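Local coordinates for protein alpha-amylase/trypsin inhibitor (Eleusine coracana, PDB 1B1U) that inhibits both alpha-amylase and trypsin-type serine proteases and may protect ragi seeds against hydrolytic enzymes of their own or foreign origin, at residues C55-V60 / L105-G110; P16-R21 / C45-A50. One frame throughout, in Å; residues are numbered along the deposited sequence.

Contact 1. Residues C55-V60 / L105-G110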
ATOM      1  N   CYS A  55       3.210   3.213 -11.048  1.00 19.11           N
ATOM      2  CA  CYS A  55       3.412   2.007 -10.257  1.00 17.77           C
ATOM      3  C   CYS A  55       2.646   1.998  -8.941  1.00 21.94           C
ATOM      4  O   CYS A  55       2.379   0.931  -8.379  1.00 22.92           O
ATOM      5  CB  CYS A  55       4.895   1.806  -9.981  1.00 24.38           C
ATOM      6  SG  CYS A  55       5.770   1.123 -11.422  1.00 24.57           S
ATOM      7  N   ARG A  56       2.288   3.189  -8.466  1.00 19.75           N
ATOM      8  CA  ARG A  56       1.558   3.375  -7.211  1.00 16.00           C
ATOM      9  C   ARG A  56       0.394   2.407  -6.971  1.00  6.64           C
ATOM     10  O   ARG A  56       0.365   1.731  -5.958  1.00  8.65           O
ATOM     11  CB  ARG A  56       1.058   4.836  -7.112  1.00 15.28           C
ATOM     12  CG  ARG A  56       1.983   5.752  -6.309  1.00 14.08           C
ATOM     13  CD  ARG A  56       1.802   7.252  -6.624  1.00  7.67           C
ATOM     14  NE  ARG A  56       3.013   7.985  -6.265  1.00  9.96           N
ATOM     15  CZ  ARG A  56       3.351   9.190  -6.720  1.00  6.48           C
ATOM     16  NH1 ARG A  56       2.574   9.840  -7.575  1.00  6.16           N
ATOM     17  NH2 ARG A  56       4.494   9.734  -6.331  1.00  4.80           N
ATOM     18  N   CYS A  57      -0.571   2.357  -7.883  1.00 10.90           N
ATOM     19  CA  CYS A  57      -1.719   1.448  -7.732  1.00 15.18           C
ATOM     20  C   CYS A  57      -1.293  -0.037  -7.662  1.00 18.33           C
ATOM     21  O   CYS A  57      -1.898  -0.835  -6.932  1.00 19.55           O
ATOM     22  CB  CYS A  57      -2.693   1.628  -8.906  1.00 16.83           C
ATOM     23  SG  CYS A  57      -3.788   3.082  -8.843  1.00 15.45           S
ATOM     24  N   GLU A  58      -0.267  -0.405  -8.434  1.00 13.93           N
ATOM     25  CA  GLU A  58       0.232  -1.784  -8.453  1.00 13.11           C
ATOM     26  C   GLU A  58       0.888  -2.095  -7.124  1.00  9.24           C
ATOM     27  O   GLU A  58       0.689  -3.169  -6.563  1.00 10.51           O
ATOM     28  CB  GLU A  58       1.242  -1.970  -9.602  1.00 18.52           C
ATOM     29  CG  GLU A  58       1.956  -3.335  -9.671  1.00 17.29           C
ATOM     30  CD  GLU A  58       1.011  -4.521  -9.584  1.00 12.95           C
ATOM     31  OE1 GLU A  58      -0.144  -4.422 -10.037  1.00 17.48           O
ATOM     32  OE2 GLU A  58       1.431  -5.569  -9.063  1.00 26.73           O
ATOM     33  N   ALA A  59       1.667  -1.136  -6.630  1.00  9.09           N
ATOM     34  CA  ALA A  59       2.371  -1.242  -5.354  1.00  8.46           C
ATOM     35  C   ALA A  59       1.401  -1.440  -4.190  1.00  9.61           C
ATOM     36  O   ALA A  59       1.727  -2.106  -3.197  1.00 11.52           O
ATOM     37  CB  ALA A  59       3.203   0.014  -5.117  1.00  5.61           C
ATOM     38  N   VAL A  60       0.215  -0.848  -4.303  1.00 11.99           N
ATOM     39  CA  VAL A  60      -0.800  -0.975  -3.263  1.00 11.20           C
ATOM     40  C   VAL A  60      -1.404  -2.377  -3.340  1.00  5.85           C
ATOM     41  O   VAL A  60      -1.576  -3.030  -2.319  1.00  3.08           O
ATOM     42  CB  VAL A  60      -1.908   0.108  -3.414  1.00 10.50           C
ATOM     43  CG1 VAL A  60      -3.088  -0.192  -2.484  1.00  2.00           C
ATOM     44  CG2 VAL A  60      -1.330   1.470  -3.068  1.00 11.34           C
ATOM     45  N   LEU A 105      -2.194  11.328  -4.258  1.00 26.37           N
ATOM     46  CA  LEU A 105      -1.104  11.109  -5.214  1.00 23.32           C
ATOM     47  C   LEU A 105      -1.639  10.573  -6.540  1.00 19.26           C
ATOM     48  O   LEU A 105      -2.408   9.610  -6.555  1.00 23.97           O
ATOM     49  CB  LEU A 105      -0.084  10.105  -4.641  1.00 22.04           C
ATOM     50  CG  LEU A 105       0.820  10.516  -3.463  1.00 22.58           C
ATOM     51  CD1 LEU A 105       1.245   9.285  -2.671  1.00 23.23           C
ATOM     52  CD2 LEU A 105       2.049  11.247  -3.983  1.00 20.48           C
ATOM     53  N   ALA A 106      -1.233  11.189  -7.649  1.00 14.32           N
ATOM     54  CA  ALA A 106      -1.684  10.735  -8.959  1.00 12.74           C
ATOM     55  C   ALA A 106      -1.203   9.303  -9.185  1.00  8.07           C
ATOM     56  O   ALA A 106      -0.239   8.845  -8.577  1.00  7.06           O
ATOM     57  CB  ALA A 106      -1.171  11.657 -10.056  1.00  6.43           C
ATOM     58  N   THR A 107      -1.886   8.593 -10.063  1.00 14.13           N
ATOM     59  CA  THR A 107      -1.553   7.202 -10.330  1.00 12.67           C
ATOM     60  C   THR A 107      -1.540   6.929 -11.830  1.00 16.01           C
ATOM     61  O   THR A 107      -1.456   7.861 -12.635  1.00 13.57           O
ATOM     62  CB  THR A 107      -2.589   6.292  -9.668  1.00  5.48           C
ATOM     63  OG1 THR A 107      -3.883   6.567 -10.221  1.00  6.86           O
ATOM     64  CG2 THR A 107      -2.633   6.543  -8.190  1.00 12.08           C
ATOM     65  N   ILE A 108      -1.620   5.646 -12.193  1.00 19.95           N
ATOM     66  CA  ILE A 108      -1.638   5.229 -13.593  1.00 12.89           C
ATOM     67  C   ILE A 108      -2.848   5.853 -14.276  1.00 10.01           C
ATOM     68  O   ILE A 108      -2.743   6.342 -15.398  1.00 18.51           O
ATOM     69  CB  ILE A 108      -1.703   3.658 -13.734  1.00 11.89           C
ATOM     70  CG1 ILE A 108      -1.655   3.241 -15.208  1.00 13.27           C
ATOM     71  CG2 ILE A 108      -2.984   3.116 -13.137  1.00  9.60           C
ATOM     72  CD1 ILE A 108      -0.576   2.199 -15.525  1.00 15.24           C
ATOM     73  N   HIS A 109      -3.985   5.853 -13.584  1.00 10.72           N
ATOM     74  CA  HIS A 109      -5.234   6.394 -14.124  1.00 10.87           C
ATOM     75  C   HIS A 109      -5.225   7.908 -14.311  1.00 12.66           C
ATOM     76  O   HIS A 109      -6.111   8.464 -14.967  1.00 12.20           O
ATOM     77  CB  HIS A 109      -6.420   6.014 -13.228  1.00 11.74           C
ATOM     78  CG  HIS A 109      -6.341   4.634 -12.654  1.00 11.30           C
ATOM     79  ND1 HIS A 109      -5.529   4.318 -11.587  1.00 11.31           N
ATOM     80  CD2 HIS A 109      -7.002   3.495 -12.972  1.00 10.78           C
ATOM     81  CE1 HIS A 109      -5.695   3.045 -11.271  1.00  9.07           C
ATOM     82  NE2 HIS A 109      -6.584   2.525 -12.095  1.00  2.42           N
ATOM     83  N   GLY A 110      -4.237   8.572 -13.722  1.00 16.69           N
ATOM     84  CA  GLY A 110      -4.130  10.013 -13.864  1.00 22.26           C
ATOM     85  C   GLY A 110      -4.646  10.870 -12.720  1.00 21.55           C
ATOM     86  O   GLY A 110      -4.737  12.084 -12.874  1.00 19.54           O
TER
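Arg-56 and Cys-57, from the Cys-X-Cys motif characteristic of the prolamin superfamily, meet residues 105-110 of the long loop that follows helix 87-93. Here a helix in a disulfide-rich fold holds a chain without regular structure: one cationic side chain and one half-cystine, next to each other in sequence, reach different parts of the same loop. Extended from CG to NE, the Arg-56 side chain crosses that of Leu-105 at about a right angle. Leu-105 CD2 sits over the centre of one guanidinium face, 3.6 Å above the plane. Ala-106 O lies at the guanidinium edge, 2° out of its plane, and accepts from Arg-56 NH1 at 3.1 Å; the N-H...O angle of 171° is nearly straight. The other two nitrogens, NE and NH2, bond to the carbonyls of Leu-48 and Glu-49 in the last turn of helix 37-50, so three backbone oxygens hold the flat group against rotation, and its positive charge probably suits that helix end. Cys-57 SG, placed beside the backbone N by chi1 of -78° and joined to Cys-114 in a disulfide, rests 3.5 Å from Thr-107 CB. Thr-107 OG1 is engaged by Gly-111 O and Phe-113 O, which ties the loop to the chain just beyond it. Thr-107 also begins a type I turn, closed by Gly-110 N to Thr-107 O at 3.1 Å. The turn carries the His-109 ring edge-on to the same sulfur, with Cys-57 SG 3.1 Å from His-109 CE1.

Contact 2. Residues P16-R21 / C45-A50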
ATOM      1  N   PRO A  16       7.239  -3.357  -0.898  1.00 22.09           N
ATOM      2  CA  PRO A  16       6.725  -1.991  -1.008  1.00 20.13           C
ATOM      3  C   PRO A  16       5.767  -1.612   0.104  1.00 22.82           C
ATOM      4  O   PRO A  16       5.074  -2.462   0.676  1.00 24.01           O
ATOM      5  CB  PRO A  16       6.038  -1.970  -2.373  1.00 19.43           C
ATOM      6  CG  PRO A  16       5.705  -3.394  -2.639  1.00 21.97           C
ATOM      7  CD  PRO A  16       6.867  -4.156  -2.080  1.00 19.48           C
ATOM      8  N   LEU A  17       5.745  -0.320   0.406  1.00 17.86           N
ATOM      9  CA  LEU A  17       4.865   0.219   1.424  1.00 13.12           C
ATOM     10  C   LEU A  17       4.831  -0.633   2.685  1.00  9.83           C
ATOM     11  O   LEU A  17       3.765  -0.928   3.207  1.00 13.18           O
ATOM     12  CB  LEU A  17       3.457   0.368   0.831  1.00  7.54           C
ATOM     13  CG  LEU A  17       3.474   0.629  -0.682  1.00  2.63           C
ATOM     14  CD1 LEU A  17       2.077   0.593  -1.234  1.00  2.00           C
ATOM     15  CD2 LEU A  17       4.114   1.980  -0.961  1.00  4.50           C
ATOM     16  N   ASP A  18       5.994  -1.030   3.180  1.00  7.99           N
ATOM     17  CA  ASP A  18       6.024  -1.838   4.388  1.00 11.27           C
ATOM     18  C   ASP A  18       5.460  -1.035   5.548  1.00 14.99           C
ATOM     19  O   ASP A  18       4.788  -1.577   6.426  1.00 16.14           O
ATOM     20  CB  ASP A  18       7.453  -2.262   4.722  1.00 15.91           C
ATOM     21  CG  ASP A  18       8.479  -1.254   4.263  1.00 20.01           C
ATOM     22  OD1 ASP A  18       8.353  -0.774   3.119  1.00 20.48           O
ATOM     23  OD2 ASP A  18       9.407  -0.943   5.042  1.00 23.46           O
ATOM     24  N   SER A  19       5.753   0.262   5.537  1.00 18.70           N
ATOM     25  CA  SER A  19       5.312   1.200   6.563  1.00 16.41           C
ATOM     26  C   SER A  19       3.827   1.472   6.489  1.00 14.00           C
ATOM     27  O   SER A  19       3.244   2.045   7.405  1.00 18.50           O
ATOM     28  CB  SER A  19       6.065   2.520   6.423  1.00 15.41           C
ATOM     29  OG  SER A  19       7.299   2.448   7.111  1.00 19.14           O
ATOM     30  N   CYS A  20       3.221   1.077   5.383  1.00 14.18           N
ATOM     31  CA  CYS A  20       1.799   1.261   5.189  1.00 13.15           C
ATOM     32  C   CYS A  20       0.996   0.110   5.802  1.00 12.47           C
ATOM     33  O   CYS A  20      -0.222   0.181   5.896  1.00 11.65           O
ATOM     34  CB  CYS A  20       1.497   1.363   3.699  1.00 14.59           C
ATOM     35  SG  CYS A  20       2.054   2.913   2.932  1.00 25.40           S
ATOM     36  N   ARG A  21       1.683  -0.949   6.220  1.00 13.89           N
ATOM     37  CA  ARG A  21       1.010  -2.108   6.806  1.00 16.10           C
ATOM     38  C   ARG A  21       0.478  -1.780   8.188  1.00 16.35           C
ATOM     39  O   ARG A  21      -0.667  -2.092   8.530  1.00 14.65           O
ATOM     40  CB  ARG A  21       1.969  -3.302   6.913  1.00 17.21           C
ATOM     41  CG  ARG A  21       1.288  -4.606   7.342  1.00 13.21           C
ATOM     42  CD  ARG A  21       1.392  -4.840   8.845  1.00 10.81           C
ATOM     43  NE  ARG A  21       0.496  -5.897   9.319  1.00 11.36           N
ATOM     44  CZ  ARG A  21      -0.788  -6.002   8.987  1.00  8.81           C
ATOM     45  NH1 ARG A  21      -1.347  -5.113   8.177  1.00  6.24           N
ATOM     46  NH2 ARG A  21      -1.512  -7.013   9.446  1.00 10.60           N
ATOM     47  N   CYS A  45       2.837   7.229   3.369  1.00 24.06           N
ATOM     48  CA  CYS A  45       2.637   8.056   2.171  1.00 24.50           C
ATOM     49  C   CYS A  45       3.964   8.448   1.516  1.00 23.28           C
ATOM     50  O   CYS A  45       4.012   8.752   0.319  1.00 18.91           O
ATOM     51  CB  CYS A  45       1.866   9.342   2.517  1.00 26.95           C
ATOM     52  SG  CYS A  45       0.101   9.161   2.950  1.00 32.90           S
ATOM     53  N   ARG A  46       5.031   8.454   2.316  1.00 24.01           N
ATOM     54  CA  ARG A  46       6.377   8.804   1.845  1.00 22.94           C
ATOM     55  C   ARG A  46       6.850   7.753   0.862  1.00 19.77           C
ATOM     56  O   ARG A  46       7.519   8.060  -0.116  1.00 22.61           O
ATOM     57  CB  ARG A  46       7.355   8.852   3.022  1.00 21.84           C
ATOM     58  CG  ARG A  46       8.577   9.717   2.797  1.00 25.08           C
ATOM     59  CD  ARG A  46       9.183  10.143   4.131  1.00 32.06           C
ATOM     60  NE  ARG A  46       8.697  11.454   4.573  1.00 31.51           N
ATOM     61  CZ  ARG A  46       8.796  11.910   5.819  1.00 31.89           C
ATOM     62  NH1 ARG A  46       9.362  11.160   6.758  1.00 34.75           N
ATOM     63  NH2 ARG A  46       8.337  13.120   6.126  1.00 29.94           N
ATOM     64  N   GLN A  47       6.495   6.506   1.143  1.00 20.99           N
ATOM     65  CA  GLN A  47       6.872   5.387   0.303  1.00 15.44           C
ATOM     66  C   GLN A  47       6.066   5.351  -0.992  1.00 17.48           C
ATOM     67  O   GLN A  47       6.609   5.071  -2.060  1.00 21.21           O
ATOM     68  CB  GLN A  47       6.702   4.095   1.092  1.00 15.41           C
ATOM     69  CG  GLN A  47       7.758   3.923   2.182  1.00 11.56           C
ATOM     70  CD  GLN A  47       7.648   2.590   2.875  1.00 17.75           C
ATOM     71  OE1 GLN A  47       6.545   2.076   3.067  1.00 27.62           O
ATOM     72  NE2 GLN A  47       8.790   2.012   3.253  1.00 15.01           N
ATOM     73  N   LEU A  48       4.777   5.655  -0.902  1.00 13.82           N
ATOM     74  CA  LEU A  48       3.900   5.668  -2.069  1.00 15.37           C
ATOM     75  C   LEU A  48       4.266   6.786  -3.043  1.00 17.70           C
ATOM     76  O   LEU A  48       3.942   6.725  -4.228  1.00 20.89           O
ATOM     77  CB  LEU A  48       2.445   5.851  -1.621  1.00 14.62           C
ATOM     78  CG  LEU A  48       1.381   4.858  -2.086  1.00 16.43           C
ATOM     79  CD1 LEU A  48       0.108   5.618  -2.392  1.00 15.47           C
ATOM     80  CD2 LEU A  48       1.864   4.084  -3.305  1.00 12.72           C
ATOM     81  N   GLU A  49       4.924   7.814  -2.522  1.00 24.06           N
ATOM     82  CA  GLU A  49       5.344   8.978  -3.303  1.00 24.95           C
ATOM     83  C   GLU A  49       6.599   8.647  -4.093  1.00 21.57           C
ATOM     84  O   GLU A  49       6.703   8.941  -5.282  1.00 21.45           O
ATOM     85  CB  GLU A  49       5.636  10.152  -2.358  1.00 32.54           C
ATOM     86  CG  GLU A  49       4.952  11.465  -2.720  1.00 37.69           C
ATOM     87  CD  GLU A  49       4.626  12.312  -1.497  1.00 43.86           C
ATOM     88  OE1 GLU A  49       5.566  12.764  -0.806  1.00 46.19           O
ATOM     89  OE2 GLU A  49       3.425  12.527  -1.225  1.00 48.76           O
ATOM     90  N   ALA A  50       7.556   8.049  -3.392  1.00 20.84           N
ATOM     91  CA  ALA A  50       8.834   7.648  -3.963  1.00 24.34           C
ATOM     92  C   ALA A  50       8.579   6.911  -5.267  1.00 22.47           C
ATOM     93  O   ALA A  50       9.230   7.160  -6.284  1.00 24.01           O
ATOM     94  CB  ALA A  50       9.574   6.742  -2.977  1.00 22.09           C
TER
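Gln-47 and Asp-18 cross at about a right angle, with their amide and carboxylate planes turned 45° apart. The twist is reflected in the bond between them: Gln-47 NE2 reaches Asp-18 OD1 at 2.8 Å from above the carboxylate plane, 41° out of it, and the N-H...O angle is a bent 134°. The other branch of the amide points at the backbone, where Gln-47 OE1 accepts from Ser-19 N at 3.2 Å. With CG beside the backbone N and the chain extended beyond it, the glutamine spans the whole gap between the segments, and two bonds to successive residues fix which way its amide faces. Gln-47 OE1 also comes within 3.0 Å of Leu-17 CA, a tight contact. A leucine in place of Gln-47 would probably leave Ser-19 N and the Asp-18 carboxylate without these partners and the turn into helix 19-29 less firmly held. Beneath this polar pair the contact becomes apolar: Leu-17 and Leu-48 cross obliquely, their CD2 methyls 3.9 Å apart, and Leu-17 also packs on Ala-59 and Val-60 of helix 53-64. The Cys-20 to Cys-44 disulfide joins helix 19-29 to helix 37-50, while neighbouring Cys-45 turns away to Cys-103. Adjacent half-cystines on one helix, bonded to different parts of the chain, form the Cys-Cys motif typical of the prolamin superfamily and its disulfide-braced helical fold.

Overall arrangement
Both contacts are partly buried, but contact 2 lies nearer the middle of the molecule, 6 Å from the chain centre against 10 Å for contact 1; their own centres are about 12 Å apart. Contact 2 joins the turn leading into helix 19-29 to helix 37-50, whereas contact 1 fastens an irregular loop to helix 53-64, and their chemistry differs accordingly: an amide bridging a carboxylate and a backbone N-H beside paired leucines in one, a guanidinium and a half-cystine in the other. Helices 37-50 and 53-64, consecutive in the chain, bring the two together. Arg-56 of contact 1 reaches the end of contact 2's helix, where Leu-105 CD2 also packs 3.2 Å from Glu-49 CG.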